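Long-range contacts in beta-lactamase II (Erythrobacter litoralis, PDB 6V72), which probably hydrolyses beta-lactams to substituted beta-amino acids, as a zinc-dependent class B metallo-beta-lactamase: residues V56-V65 against A150-L158; G178-G189 against A219-E230. One frame throughout, in Å; residues are numbered along the deposited sequence.

Contact 1. Residues V56-V65 against A150-L158. With CA (calcium ion), chain D; EDO (1,2-ethanediol), chain K.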
loop_
_atom_site.group_PDB
_atom_site.type_symbol
_atom_site.label_atom_id
_atom_site.label_comp_id
_atom_site.label_asym_id
_atom_site.label_seq_id
_atom_site.Cartn_x
_atom_site.Cartn_y
_atom_site.Cartn_z
ATOM N N VAL A 56 10.671 -23.230 16.182
ATOM C CA VAL A 56 11.565 -24.250 15.638
ATOM C C VAL A 56 12.182 -25.027 16.790
ATOM O O VAL A 56 12.815 -24.438 17.672
ATOM C CB VAL A 56 12.665 -23.620 14.757
ATOM C CG1 VAL A 56 13.631 -24.703 14.240
ATOM C CG2 VAL A 56 12.032 -22.844 13.614
ATOM N N VAL A 57 12.035 -26.352 16.753
ATOM C CA VAL A 57 12.603 -27.219 17.778
ATOM C C VAL A 57 14.110 -27.348 17.592
ATOM O O VAL A 57 14.609 -27.580 16.485
ATOM C CB VAL A 57 11.935 -28.599 17.737
ATOM C CG1 VAL A 57 12.685 -29.581 18.663
ATOM C CG2 VAL A 57 10.451 -28.490 18.108
ATOM N N ASN A 58 14.843 -27.234 18.696
ATOM C CA ASN A 58 16.262 -27.592 18.732
ATOM C C ASN A 58 16.503 -28.339 20.039
ATOM O O ASN A 58 16.599 -27.714 21.098
ATOM C CB ASN A 58 17.153 -26.364 18.635
ATOM C CG ASN A 58 18.634 -26.716 18.687
ATOM O OD1 ASN A 58 19.019 -27.761 19.219
ATOM N ND2 ASN A 58 19.475 -25.845 18.141
ATOM N N GLY A 59 16.613 -29.667 19.955
ATOM C CA GLY A 59 16.855 -30.446 21.153
ATOM C C GLY A 59 15.661 -30.340 22.068
ATOM O O GLY A 59 14.527 -30.618 21.669
ATOM N N ASP A 60 15.908 -29.915 23.308
ATOM C CA ASP A 60 14.871 -29.809 24.321
ATOM C C ASP A 60 14.320 -28.397 24.465
ATOM O O ASP A 60 13.629 -28.109 25.452
ATOM C CB ASP A 60 15.399 -30.294 25.671
ATOM C CG ASP A 60 15.795 -31.766 25.654
ATOM O OD1 ASP A 60 15.089 -32.589 25.019
ATOM O OD2 ASP A 60 16.822 -32.098 26.280
ATOM N N ASN A 61 14.601 -27.508 23.513
ATOM C CA ASN A 61 14.079 -26.148 23.545
ATOM C C ASN A 61 13.543 -25.770 22.172
ATOM O O ASN A 61 13.656 -26.522 21.200
ATOM C CB ASN A 61 15.152 -25.149 23.988
ATOM C CG ASN A 61 15.478 -25.276 25.471
ATOM O OD1 ASN A 61 16.481 -25.895 25.857
ATOM N ND2 ASN A 61 14.612 -24.717 26.316
ATOM N N THR A 62 12.935 -24.587 22.109
ATOM C CA THR A 62 12.503 -24.025 20.837
ATOM C C THR A 62 13.095 -22.646 20.637
ATOM O O THR A 62 13.518 -21.973 21.582
ATOM C CB THR A 62 10.969 -23.928 20.726
ATOM O OG1 THR A 62 10.428 -23.358 21.930
ATOM C CG2 THR A 62 10.349 -25.314 20.505
ATOM N N ILE A 63 13.124 -22.241 19.370
ATOM C CA ILE A 63 13.530 -20.901 18.950
ATOM C C ILE A 63 12.346 -20.253 18.259
ATOM O O ILE A 63 11.717 -20.861 17.386
ATOM C CB ILE A 63 14.748 -20.941 18.016
ATOM C CG1 ILE A 63 15.943 -21.527 18.756
ATOM C CG2 ILE A 63 15.075 -19.553 17.509
ATOM C CD1 ILE A 63 16.730 -22.446 17.907
ATOM N N LEU A 64 12.044 -19.026 18.655
ATOM C CA LEU A 64 10.887 -18.287 18.156
ATOM C C LEU A 64 11.323 -17.306 17.074
ATOM O O LEU A 64 12.299 -16.572 17.258
ATOM C CB LEU A 64 10.211 -17.533 19.303
ATOM C CG LEU A 64 8.963 -16.699 18.967
ATOM C CD1 LEU A 64 7.854 -17.571 18.471
ATOM C CD2 LEU A 64 8.541 -15.896 20.186
ATOM N N VAL A 65 10.613 -17.307 15.943
ATOM C CA VAL A 65 10.780 -16.276 14.921
ATOM C C VAL A 65 9.524 -15.423 14.944
ATOM O O VAL A 65 8.441 -15.910 14.607
ATOM C CB VAL A 65 11.005 -16.863 13.521
ATOM C CG1 VAL A 65 11.109 -15.696 12.504
ATOM C CG2 VAL A 65 12.240 -17.767 13.504
ATOM N N ALA A 150 24.360 -16.498 15.366
ATOM C CA ALA A 150 24.376 -17.711 14.561
ATOM C C ALA A 150 24.372 -18.957 15.430
ATOM O O ALA A 150 23.670 -19.924 15.120
ATOM C CB ALA A 150 25.596 -17.702 13.642
ATOM N N GLN A 151 25.137 -18.943 16.532
ATOM C CA GLN A 151 25.143 -20.090 17.441
ATOM C C GLN A 151 23.805 -20.244 18.141
ATOM O O GLN A 151 23.286 -21.363 18.269
ATOM C CB GLN A 151 26.246 -19.924 18.480
ATOM C CG GLN A 151 26.467 -21.149 19.367
ATOM C CD GLN A 151 27.517 -20.886 20.437
ATOM O OE1 GLN A 151 27.372 -19.983 21.247
ATOM N NE2 GLN A 151 28.578 -21.663 20.429
ATOM N N SER A 152 23.245 -19.137 18.620
ATOM C CA SER A 152 22.083 -19.195 19.497
ATOM C C SER A 152 20.796 -19.491 18.758
ATOM O O SER A 152 19.849 -20.002 19.366
ATOM C CB SER A 152 21.919 -17.874 20.253
ATOM O OG SER A 152 23.090 -17.561 21.002
ATOM N N LEU A 153 20.728 -19.180 17.467
ATOM C CA LEU A 153 19.494 -19.343 16.718
ATOM C C LEU A 153 19.561 -20.509 15.751
ATOM O O LEU A 153 18.563 -20.799 15.089
ATOM C CB LEU A 153 19.161 -18.048 15.966
ATOM C CG LEU A 153 18.951 -16.881 16.961
ATOM C CD1 LEU A 153 19.014 -15.517 16.318
ATOM C CD2 LEU A 153 17.622 -17.036 17.708
ATOM N N ALA A 154 20.704 -21.174 15.650
ATOM C CA ALA A 154 20.790 -22.401 14.866
ATOM C C ALA A 154 19.683 -23.365 15.291
ATOM O O ALA A 154 19.383 -23.474 16.488
ATOM C CB ALA A 154 22.168 -23.049 15.062
ATOM N N PRO A 155 19.069 -24.107 14.351
ATOM C CA PRO A 155 19.444 -24.278 12.942
ATOM C C PRO A 155 18.989 -23.187 11.995
ATOM O O PRO A 155 19.304 -23.281 10.821
ATOM C CB PRO A 155 18.773 -25.600 12.569
ATOM C CG PRO A 155 17.534 -25.610 13.434
ATOM C CD PRO A 155 18.015 -25.055 14.758
ATOM N N LEU A 156 18.275 -22.178 12.481
ATOM C CA LEU A 156 17.939 -21.062 11.608
ATOM C C LEU A 156 19.209 -20.405 11.098
ATOM O O LEU A 156 20.167 -20.192 11.853
ATOM C CB LEU A 156 17.093 -20.027 12.345
ATOM C CG LEU A 156 15.687 -20.513 12.696
ATOM C CD1 LEU A 156 15.128 -19.629 13.788
ATOM C CD2 LEU A 156 14.751 -20.540 11.482
ATOM N N ARG A 157 19.217 -20.077 9.815
ATOM C CA ARG A 157 20.285 -19.275 9.237
ATOM C C ARG A 157 19.726 -17.886 8.986
ATOM O O ARG A 157 18.738 -17.730 8.260
ATOM C CB ARG A 157 20.814 -19.914 7.960
ATOM C CG ARG A 157 21.414 -21.299 8.211
ATOM C CD ARG A 157 22.622 -21.255 9.127
ATOM N NE ARG A 157 23.368 -22.512 9.051
ATOM C CZ ARG A 157 23.499 -23.383 10.052
ATOM N NH1 ARG A 157 24.175 -24.500 9.853
ATOM N NH2 ARG A 157 22.981 -23.137 11.249
ATOM N N LEU A 158 20.327 -16.890 9.618
ATOM C CA LEU A 158 19.841 -15.513 9.547
ATOM C C LEU A 158 20.545 -14.748 8.432
ATOM O O LEU A 158 21.776 -14.767 8.352
ATOM C CB LEU A 158 20.108 -14.797 10.865
ATOM C CG LEU A 158 19.169 -15.019 12.033
ATOM C CD1 LEU A 158 18.762 -16.441 12.211
ATOM C CD2 LEU A 158 19.902 -14.496 13.256
HETATM CA CA CA D . 27.040 -18.766 23.256
HETATM C C1 EDO K . 13.444 -28.699 13.308
HETATM O O1 EDO K . 13.829 -29.457 14.468
HETATM C C2 EDO K . 14.630 -27.875 12.810
HETATM O O2 EDO K . 15.722 -28.733 12.470
HETATM O O HOH W 1 24.692 -19.186 22.582
#

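Contact 2. Residues G178-G189 against A219-E230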
loop_
_atom_site.group_PDB
_atom_site.type_symbol
_atom_site.label_atom_id
_atom_site.label_comp_id
_atom_site.label_asym_id
_atom_site.label_seq_id
_atom_site.Cartn_x
_atom_site.Cartn_y
_atom_site.Cartn_z
ATOM N N GLY A 178 14.440 -27.124 3.354
ATOM C CA GLY A 178 13.868 -26.442 2.206
ATOM C C GLY A 178 12.844 -25.376 2.525
ATOM O O GLY A 178 11.906 -25.179 1.747
ATOM N N ILE A 179 13.014 -24.663 3.637
ATOM C CA ILE A 179 12.083 -23.631 4.080
ATOM C C ILE A 179 12.837 -22.315 4.174
ATOM O O ILE A 179 13.927 -22.257 4.756
ATOM C CB ILE A 179 11.448 -23.970 5.445
ATOM C CG1 ILE A 179 10.617 -25.248 5.381
ATOM C CG2 ILE A 179 10.618 -22.792 5.970
ATOM C CD1 ILE A 179 10.352 -25.838 6.766
ATOM N N ALA A 180 12.256 -21.258 3.635
ATOM C CA ALA A 180 12.803 -19.928 3.844
ATOM C C ALA A 180 11.667 -19.009 4.249
ATOM O O ALA A 180 10.556 -19.111 3.712
ATOM C CB ALA A 180 13.496 -19.382 2.605
ATOM N N PHE A 181 11.950 -18.111 5.190
ATOM C CA PHE A 181 10.955 -17.195 5.735
ATOM C C PHE A 181 11.345 -15.765 5.390
ATOM O O PHE A 181 12.387 -15.273 5.843
ATOM C CB PHE A 181 10.833 -17.378 7.246
ATOM C CG PHE A 181 9.803 -16.484 7.900
ATOM C CD1 PHE A 181 8.446 -16.770 7.799
ATOM C CD2 PHE A 181 10.198 -15.382 8.656
ATOM C CE1 PHE A 181 7.505 -15.960 8.413
ATOM C CE2 PHE A 181 9.255 -14.589 9.287
ATOM C CZ PHE A 181 7.922 -14.868 9.164
ATOM N N GLY A 182 10.504 -15.100 4.599
ATOM C CA GLY A 182 10.811 -13.787 4.084
ATOM C C GLY A 182 10.303 -12.638 4.913
ATOM O O GLY A 182 10.462 -11.490 4.506
ATOM N N GLY A 183 9.704 -12.893 6.071
ATOM C CA GLY A 183 9.214 -11.791 6.882
ATOM C C GLY A 183 8.200 -10.927 6.143
ATOM O O GLY A 183 7.358 -11.415 5.396
ATOM N N CYS A 184 8.268 -9.614 6.365
ATOM C CA CYS A 184 7.340 -8.698 5.720
ATOM C C CYS A 184 7.789 -8.274 4.337
ATOM O O CYS A 184 7.056 -7.543 3.666
ATOM C CB CYS A 184 7.126 -7.451 6.566
ATOM S SG CYS A 184 6.007 -7.698 8.001
HETATM N N MSE A 185 8.948 -8.730 3.894
HETATM C CA MSE A 185 9.471 -8.322 2.617
HETATM C C MSE A 185 8.826 -9.090 1.460
HETATM O O MSE A 185 8.636 -8.545 0.373
HETATM C CB MSE A 185 10.973 -8.514 2.643
HETATM C CG MSE A 185 11.672 -8.444 1.342
HETATM SE SE MSE A 185 13.534 -8.708 1.823
HETATM C CE MSE A 185 13.393 -8.868 3.761
ATOM N N ILE A 186 8.482 -10.358 1.709
ATOM C CA ILE A 186 7.954 -11.253 0.684
ATOM C C ILE A 186 6.441 -11.269 0.789
ATOM O O ILE A 186 5.881 -11.384 1.899
ATOM C CB ILE A 186 8.545 -12.670 0.831
ATOM C CG1 ILE A 186 10.069 -12.621 0.678
ATOM C CG2 ILE A 186 7.942 -13.651 -0.197
ATOM C CD1 ILE A 186 10.552 -12.203 -0.726
ATOM N N LYS A 187 5.783 -11.113 -0.359
ATOM C CA LYS A 187 4.337 -11.115 -0.500
ATOM C C LYS A 187 3.902 -12.315 -1.321
ATOM O O LYS A 187 4.718 -13.000 -1.944
ATOM C CB LYS A 187 3.844 -9.845 -1.198
ATOM C CG LYS A 187 4.344 -8.556 -0.641
ATOM C CD LYS A 187 4.177 -8.453 0.853
ATOM C CE LYS A 187 4.452 -7.030 1.246
ATOM N NZ LYS A 187 4.667 -6.873 2.697
ATOM N N ALA A 188 2.587 -12.494 -1.395
ATOM C CA ALA A 188 2.033 -13.711 -1.974
ATOM C C ALA A 188 2.281 -13.760 -3.477
ATOM O O ALA A 188 2.438 -12.729 -4.133
ATOM C CB ALA A 188 0.532 -13.799 -1.697
ATOM N N GLY A 189 2.313 -14.986 -4.011
ATOM C CA GLY A 189 2.508 -15.208 -5.438
ATOM C C GLY A 189 1.447 -14.608 -6.328
ATOM O O GLY A 189 1.664 -14.483 -7.544
ATOM N N ALA A 219 15.213 -23.661 -1.557
ATOM C CA ALA A 219 14.013 -23.846 -0.752
ATOM C C ALA A 219 12.755 -23.744 -1.609
ATOM O O ALA A 219 12.543 -22.751 -2.304
ATOM C CB ALA A 219 13.972 -22.792 0.363
ATOM N N ARG A 220 11.900 -24.764 -1.537
ATOM C CA ARG A 220 10.641 -24.732 -2.268
ATOM C C ARG A 220 9.458 -24.360 -1.388
ATOM O O ARG A 220 8.355 -24.186 -1.904
ATOM C CB ARG A 220 10.379 -26.082 -2.947
ATOM C CG ARG A 220 11.310 -26.339 -4.112
ATOM C CD ARG A 220 10.941 -27.612 -4.878
ATOM N NE ARG A 220 9.868 -27.411 -5.854
ATOM C CZ ARG A 220 10.043 -26.909 -7.079
ATOM N NH1 ARG A 220 9.002 -26.779 -7.895
ATOM N NH2 ARG A 220 11.252 -26.536 -7.494
ATOM N N THR A 221 9.645 -24.223 -0.084
ATOM C CA THR A 221 8.586 -23.740 0.790
ATOM C C THR A 221 8.978 -22.336 1.231
ATOM O O THR A 221 9.958 -22.165 1.961
ATOM C CB THR A 221 8.384 -24.658 1.992
ATOM O OG1 THR A 221 7.920 -25.937 1.543
ATOM C CG2 THR A 221 7.358 -24.077 2.937
ATOM N N ILE A 222 8.229 -21.340 0.772
ATOM C CA ILE A 222 8.464 -19.952 1.134
ATOM C C ILE A 222 7.345 -19.504 2.063
ATOM O O ILE A 222 6.164 -19.554 1.707
ATOM C CB ILE A 222 8.556 -19.043 -0.099
ATOM C CG1 ILE A 222 9.601 -19.581 -1.077
ATOM C CG2 ILE A 222 8.861 -17.585 0.345
ATOM C CD1 ILE A 222 10.998 -19.740 -0.477
ATOM N N ALA A 223 7.719 -19.087 3.263
ATOM C CA ALA A 223 6.812 -18.590 4.278
ATOM C C ALA A 223 7.025 -17.092 4.439
ATOM O O ALA A 223 8.094 -16.577 4.117
ATOM C CB ALA A 223 7.082 -19.301 5.599
HETATM N N MSE A 224 5.998 -16.397 4.930
HETATM C CA MSE A 224 6.076 -14.939 5.049
HETATM C C MSE A 224 5.115 -14.406 6.094
HETATM O O MSE A 224 4.302 -15.169 6.618
HETATM C CB MSE A 224 5.828 -14.271 3.689
HETATM C CG MSE A 224 4.389 -14.396 3.186
HETATM SE SE MSE A 224 4.336 -14.583 1.245
HETATM C CE MSE A 224 4.684 -16.515 1.197
ATOM N N SER A 225 5.205 -13.103 6.405
ATOM C CA SER A 225 4.525 -12.586 7.594
ATOM C C SER A 225 3.014 -12.516 7.436
ATOM O O SER A 225 2.293 -12.728 8.413
ATOM C CB SER A 225 5.059 -11.209 7.975
ATOM O OG SER A 225 6.377 -11.317 8.505
ATOM N N HIS A 226 2.496 -12.233 6.240
ATOM C CA HIS A 226 1.074 -11.912 6.177
ATOM C C HIS A 226 0.308 -12.714 5.132
ATOM O O HIS A 226 -0.807 -12.327 4.750
ATOM C CB HIS A 226 0.906 -10.409 5.977
ATOM C CG HIS A 226 1.451 -9.614 7.116
ATOM N ND1 HIS A 226 0.922 -9.690 8.388
ATOM C CD2 HIS A 226 2.504 -8.769 7.196
ATOM C CE1 HIS A 226 1.607 -8.898 9.195
ATOM N NE2 HIS A 226 2.573 -8.329 8.496
ATOM N N SER A 227 0.873 -13.817 4.660
ATOM C CA SER A 227 0.221 -14.719 3.727
ATOM C C SER A 227 0.642 -16.140 4.072
ATOM O O SER A 227 1.692 -16.346 4.680
ATOM C CB SER A 227 0.592 -14.396 2.270
ATOM O OG SER A 227 0.090 -13.136 1.879
ATOM N N PRO A 228 -0.165 -17.132 3.713
ATOM C CA PRO A 228 0.204 -18.535 4.013
ATOM C C PRO A 228 1.366 -19.024 3.162
ATOM O O PRO A 228 1.695 -18.433 2.121
ATOM C CB PRO A 228 -1.086 -19.315 3.707
ATOM C CG PRO A 228 -1.943 -18.395 2.953
ATOM C CD PRO A 228 -1.553 -16.998 3.250
ATOM N N PRO A 229 2.025 -20.106 3.578
ATOM C CA PRO A 229 3.198 -20.586 2.839
ATOM C C PRO A 229 2.828 -21.055 1.446
ATOM O O PRO A 229 1.745 -21.596 1.201
ATOM C CB PRO A 229 3.714 -21.764 3.673
ATOM C CG PRO A 229 2.968 -21.744 4.936
ATOM C CD PRO A 229 1.751 -20.901 4.784
ATOM N N GLU A 230 3.774 -20.886 0.537
ATOM C CA GLU A 230 3.581 -21.351 -0.825
ATOM C C GLU A 230 4.956 -21.640 -1.401
ATOM O O GLU A 230 5.911 -21.878 -0.655
ATOM C CB GLU A 230 2.766 -20.319 -1.620
ATOM C CG GLU A 230 3.452 -18.976 -1.780
ATOM C CD GLU A 230 2.683 -18.067 -2.724
ATOM O OE1 GLU A 230 2.697 -18.321 -3.947
ATOM O OE2 GLU A 230 2.049 -17.112 -2.236
HETATM O O HOH W 2 3.989 -11.016 3.895
#

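Contact 1. Residues V56-V65 against A150-L158
L156 pushes its two methyl branches into the hairpin built from strands 49-58 and 61-65. Its CD1 presses against V65 CG2 at 3.4 Å, closer than carbons usually pack. I63 has two conformers; in one of them its CG2 lies 3.7 Å from L156 CD1 and 3.6 Å from L153 CD2, so both contacts depend on that conformer. The other branch of L156, CD2, meets V56 CG2 more loosely at 4.2 Å. In L156, chi1 of -69° sets CG anti to the carbonyl carbon, and CB already leaves the backbone toward the hairpin, which sends both methyls that way. L153 reaches I63 although its CB starts out in the other direction. V56, I63, V65 and L156 are all buried.

Toward the turn the packing thins and polar atoms take over. N58, A154 and P155 are partly exposed to solvent there. N58 ND2 donates to A154 O over 2.9 Å, with a bent N-H...O angle of 149°. The oxygen lies almost in the amide plane of N58, but the nitrogen stands above the carbonyl plane of A154. P155, joined to A154 by a cis peptide, puts its CD beside N58. An ethanediol, probably from the crystallisation liquor, lies by V56 CG1 and P155 CG. Farther out, Q151 OE1 binds a calcium ion at 2.4 Å, together with E148. S152 OG bonds to E148 O and to a calcium-bound water.

The type II' turn N58-N61 closes the hairpin of the nine-strand sheet. The loop between helix 147-153 and strand 157-159 lies on this hairpin, and L156 also reaches V172 and L174 of the second sheet. The two sheets belong to the alpha-beta/beta-alpha sandwich of metallo-beta-lactamases.

Contact 2. Residues G178-G189 against A219-E230
E230 OE2 takes the N-H of G189 over 2.8 Å in a nearly straight bond, 176° at the hydrogen. The donor comes from above the carboxylate plane. CG of E230 sits between the backbone N and the carbonyl carbon (chi1 63°), and the chain then runs extended to G189.

The contact pairs the strands of a beta-alpha-beta unit: strand 179-181, helix 205-215 and strand 221-223. The strands are parallel neighbours at the edge of the four-strand sheet. T221 N to G178 O, A180 N to T221 O, A223 N to A180 O and G182 N to A223 O form the ladder. The A223 oxygen is approached twice, by G182 N at 2.9 Å and by the CA-H of F181.

On one face, A223 CB meets the edge of the F181 ring, 3.6 Å from CD1. On the other, A180 CB packs on I222 CD1, and I222 on I186. Helix 233-243 covers I186, I222 and selenomethionine M224. The M224 chain bends at chi2 and chi3, and its SE lies 3.5 Å from K187 C.

Beyond the strands, S225 N bonds to G183 O from above the carbonyl plane. One water joins I186 O to H226 N, while H226 ND1 is bonded to P50 O. K187 NZ holds C184 O at 2.7 Å. C184 and H226 are zinc ligands in another structure of this protein; no zinc is bound to this chain. Here C184 SG lies obliquely to the H226 ring, 3.5 Å from NE2.

How the contacts relate
Contact 2 is core and contact 1 only partly buried. Contact 1 sets the loop ahead of strand 157-159 on the hairpin 56-65, and L156 reaches on to strand 171-174 of the second sheet. It has one cross-segment hydrogen bond and a calcium site on its outer side. Contact 2 works within the second sheet, where backbone bonds do most of the holding, and ends at residues of the zinc site. Segment 150-158 runs into one outermost strand of that sheet, and contact 2 includes the other. They also touch directly: V65 CG1 packs on F181 CE2 at 3.9 Å. Their centres are about 18 Å apart, and both segments of contact 1 precede those of contact 2 in the sequence.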